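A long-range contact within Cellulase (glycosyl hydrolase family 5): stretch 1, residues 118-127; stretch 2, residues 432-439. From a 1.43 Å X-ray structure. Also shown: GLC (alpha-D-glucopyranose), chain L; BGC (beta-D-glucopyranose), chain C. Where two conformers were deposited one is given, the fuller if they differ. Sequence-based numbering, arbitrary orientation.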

# COMPACT_ATOMS: atom_id res chain seq x y z
N LEU A 118 -5.99 -0.65 15.66
CA LEU A 118 -4.95 -1.66 15.58
C LEU A 118 -3.60 -0.97 15.45
O LEU A 118 -2.61 -1.41 16.06
N SER A 119 -3.55 0.11 14.66
CA SER A 119 -2.28 0.82 14.42
C SER A 119 -1.68 1.34 15.73
O SER A 119 -0.47 1.33 15.91
N ALA A 120 -2.53 1.71 16.67
CA ALA A 120 -2.06 2.28 17.92
C ALA A 120 -1.40 1.19 18.82
O ALA A 120 -0.62 1.52 19.72
N LEU A 121 -1.70 -0.08 18.55
CA LEU A 121 -1.11 -1.23 19.25
C LEU A 121 0.19 -1.71 18.59
O LEU A 121 1.00 -2.40 19.20
N MET A 122 0.36 -1.33 17.34
CA MET A 122 1.48 -1.84 16.54
C MET A 122 2.78 -1.16 16.90
O MET A 122 3.81 -1.83 17.05
N LYS A 123 2.71 0.17 17.03
CA LYS A 123 3.76 1.04 17.61
C LYS A 123 4.97 1.28 16.71
O LYS A 123 5.15 2.37 16.19
N ALA A 124 5.84 0.28 16.63
CA ALA A 124 7.04 0.37 15.79
C ALA A 124 7.50 -1.00 15.38
O ALA A 124 7.19 -2.02 16.01
N GLY A 125 8.29 -1.04 14.33
CA GLY A 125 8.77 -2.30 13.88
C GLY A 125 9.99 -2.29 13.00
O GLY A 125 10.71 -1.27 12.88
N VAL A 126 10.23 -3.44 12.38
CA VAL A 126 11.39 -3.65 11.52
C VAL A 126 11.02 -4.55 10.35
O VAL A 126 10.08 -5.34 10.41
N ASN A 127 11.78 -4.42 9.27
CA ASN A 127 11.72 -5.31 8.14
C ASN A 127 12.74 -6.42 8.26
O ASN A 127 13.85 -6.18 8.73
N LEU A 432 1.69 7.71 12.75
CA LEU A 432 2.18 6.80 11.70
C LEU A 432 2.99 5.68 12.34
O LEU A 432 3.66 5.88 13.37
N VAL A 433 2.94 4.49 11.75
CA VAL A 433 3.67 3.34 12.26
C VAL A 433 4.99 3.15 11.49
O VAL A 433 4.95 2.84 10.31
N PRO A 434 6.14 3.34 12.17
CA PRO A 434 7.41 3.33 11.43
C PRO A 434 8.11 1.97 11.46
O PRO A 434 8.34 1.44 12.55
N LEU A 435 8.43 1.43 10.30
CA LEU A 435 9.14 0.13 10.17
C LEU A 435 10.52 0.33 9.51
O LEU A 435 10.63 0.75 8.37
N TYR A 436 11.54 0.05 10.31
CA TYR A 436 12.95 0.25 9.93
C TYR A 436 13.40 -0.76 8.88
O TYR A 436 13.09 -1.93 8.96
N TRP A 437 14.17 -0.28 7.91
CA TRP A 437 14.72 -1.12 6.84
C TRP A 437 16.01 -1.80 7.28
O TRP A 437 17.08 -1.20 7.28
N ASP A 438 15.89 -3.06 7.67
CA ASP A 438 17.02 -3.93 8.03
C ASP A 438 17.15 -4.92 6.89
O ASP A 438 16.24 -5.71 6.64
N ALA A 439 18.29 -4.86 6.20
CA ALA A 439 18.55 -5.76 5.05
C ALA A 439 19.65 -6.77 5.37
O ALA A 439 20.12 -7.48 4.48

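Parallel strands brought together from distant parts of a chain are usually held by a ladder of backbone hydrogen bonds, and the side chains then pack around that ladder. The contact between residues 118-127 and 432-439 of this family 5 glycosyl hydrolase, more than 300 residues apart in sequence, is a compact example. Its shortest hydrogen bond runs from Asn-127 N to Tyr-436 O at 2.8 Å. The same carbonyl accepts a second bond, from Asn-127 ND2 to Tyr-436 O at 3.1 Å, so backbone and side chain of one asparagine converge on one acceptor. Asn-127 is in the m rotamer (chi1 -75°, chi2 -98°), its CA-to-CB bond points toward the second stretch, and ND2 lies within bonding distance of the carbonyl that its own backbone N also reaches; its OD1 is satisfied elsewhere in the structure.

Further back along the ladder, Tyr-436 N donates to Gly-125 O at 3.0 Å and Gly-125 N donates to Pro-434 O at 3.1 Å, the alternation expected where Gly-125 pairs with Leu-435 and Val-126 with Tyr-436 in parallel register. A water is hydrogen-bonded to both carbonyls, donating to Gly-125 O and to Pro-434 O at 2.9 Å each. The CA-H groups add weaker contacts: Leu-435 CA lies 3.4 Å from Gly-125 O, and Val-126 CA lies 3.5 Å from Tyr-436 O. Proximity alone is not bonding, however. Asn-127 O and Asp-438 O approach to 3.2 Å, but both are acceptors.

The paired residues alternate between the faces of the sheet. On one, Leu-435 (m, then t) reaches back across the space beside Gly-125. The absence of a side chain there matters, because an ideally placed CB on Gly-125 would lie 2.7 Å from Leu-435 CD2, a clash. On the other face, Val-126, modeled here with chi1 in the p well from one of two deposited conformers, meets the edge of the Tyr-436 ring, with Val-126 CG2 4.2 Å from Tyr-436 CD2. The tyrosine is t, and its ring end leads away from the first stretch. Val-126 CG2 also lies 3.7 Å from Asp-438 CB, while that t-rotamer aspartate has its carboxylate oxygens hydrogen-bonded outside this contact.

Beyond the ladder, Trp-437 illustrates a side chain whose CA-to-CB bond points away while its end comes nearer. In its t rotamer, CE3 of the indole approaches Asn-127 CG at 3.5 Å, obliquely. One face of the ring carries the bound sugar, modeled as both GLC and BGC; Trp-437 CZ2 is 3.4 Å from GLC O4 and 3.5 Å from BGC O4.

At the other end, packing becomes apolar. Val-433 (t) points toward the helix: its CG2 is 4.0 Å from Ser-119 CB, and its CG1 is 4.3 Å from Met-122 CB, the methionine being m, t, p. Lys-123, with positive phi, is the first residue to leave the helical conformation; its CA-to-CB bond points away and its side chain is poorly ordered, yet Lys-123 O sits 3.3 Å from Pro-434 CD. Ala-124 CB then meets Pro-434 CG at 4.3 Å, leading into the ladder.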

# COMPACT_ATOMS: atom_id res chain seq x y z
CB LEU A 118 -5.19 -2.62 14.42
CG LEU A 118 -4.46 -3.96 14.57
CD1 LEU A 118 -5.21 -4.91 15.48
CD2 LEU A 118 -4.22 -4.61 13.21
CB SER A 119 -2.43 1.93 13.37
OG SER A 119 -3.03 3.08 13.90
CB ALA A 120 -3.22 2.92 18.65
CB LEU A 121 -2.11 -2.40 19.26
CG LEU A 121 -3.47 -2.11 19.87
CD1 LEU A 121 -4.36 -3.35 19.79
CD2 LEU A 121 -3.32 -1.65 21.32
CB MET A 122 1.13 -1.76 15.05
CG MET A 122 0.11 -2.83 14.67
SD MET A 122 -0.67 -2.78 13.04
CE MET A 122 0.79 -2.95 12.08
CB LYS A 123 4.20 0.56 18.99
CG LYS A 123 3.14 0.82 20.07
CD LYS A 123 3.44 0.11 21.38
CE LYS A 123 2.17 -0.45 22.00
NZ LYS A 123 2.31 -0.80 23.43
CB ALA A 124 8.17 1.06 16.50
CB VAL A 126 12.56 -4.27 12.35
CG1 VAL A 126 12.24 -5.69 12.78
CG2 VAL A 126 13.90 -4.20 11.66
CB ASN A 127 12.05 -4.59 6.85
CG ASN A 127 10.93 -3.70 6.35
OD1 ASN A 127 10.17 -4.13 5.49
ND2 ASN A 127 10.83 -2.48 6.86
CB LEU A 432 3.08 7.55 10.70
CG LEU A 432 2.62 8.95 10.29
CD1 LEU A 432 3.68 9.56 9.40
CD2 LEU A 432 1.25 8.94 9.63
CB VAL A 433 2.85 2.03 12.10
CG1 VAL A 433 3.62 0.82 12.61
CG2 VAL A 433 1.50 2.15 12.80
CB PRO A 434 8.24 4.36 12.20
CG PRO A 434 7.79 4.19 13.60
CD PRO A 434 6.31 3.89 13.53
CB LEU A 435 8.31 -0.88 9.37
CG LEU A 435 6.84 -1.03 9.72
CD1 LEU A 435 6.22 -2.10 8.84
CD2 LEU A 435 6.68 -1.36 11.18
CB TYR A 436 13.83 0.11 11.18
CG TYR A 436 15.31 0.33 10.89
CD1 TYR A 436 15.85 1.60 10.78
CD2 TYR A 436 16.14 -0.76 10.70
CE1 TYR A 436 17.21 1.77 10.49
CE2 TYR A 436 17.47 -0.59 10.37
CZ TYR A 436 18.00 0.67 10.29
OH TYR A 436 19.31 0.86 9.96
CB TRP A 437 14.94 -0.33 5.54
CG TRP A 437 15.39 -1.24 4.44
CD1 TRP A 437 16.63 -1.28 3.86
CD2 TRP A 437 14.64 -2.30 3.80
NE1 TRP A 437 16.68 -2.25 2.92
CE2 TRP A 437 15.49 -2.92 2.86
CE3 TRP A 437 13.36 -2.78 3.94
CZ2 TRP A 437 15.09 -4.00 2.04
CZ3 TRP A 437 12.95 -3.85 3.13
CH2 TRP A 437 13.81 -4.44 2.19
CB ASP A 438 16.77 -4.60 9.37
CG ASP A 438 17.85 -5.60 9.77
OD1 ASP A 438 18.32 -6.37 8.90
OD2 ASP A 438 18.12 -5.67 11.00
CB ALA A 439 18.93 -4.96 3.81
C1 GLC L . 12.53 0.31 -1.14
C2 GLC L . 12.39 -1.12 -1.63
C3 GLC L . 13.50 -2.02 -1.06
C4 GLC L . 14.84 -1.35 -1.40
C5 GLC L . 14.82 0.13 -1.00
C6 GLC L . 16.13 0.87 -1.28
O2 GLC L . 11.11 -1.59 -1.31
O3 GLC L . 13.39 -3.38 -1.54
O4 GLC L . 15.81 -2.04 -0.66
O5 GLC L . 13.75 0.80 -1.63
O6 GLC L . 16.92 0.76 -0.11
C2 BGC C . 12.24 -1.08 -1.77
C3 BGC C . 13.39 -1.88 -1.13
C4 BGC C . 14.74 -1.19 -1.32
C5 BGC C . 14.53 0.23 -0.80
C6 BGC C . 15.83 1.02 -0.85
C1 BGC C . 12.20 0.43 -1.50
O2 BGC C . 11.00 -1.65 -1.35
O3 BGC C . 13.42 -3.19 -1.72
O4 BGC C . 15.79 -1.95 -0.65
O5 BGC C . 13.54 0.93 -1.57
O6 BGC C . 16.39 0.84 -2.16
O HOH W 1 10.97 1.46 13.67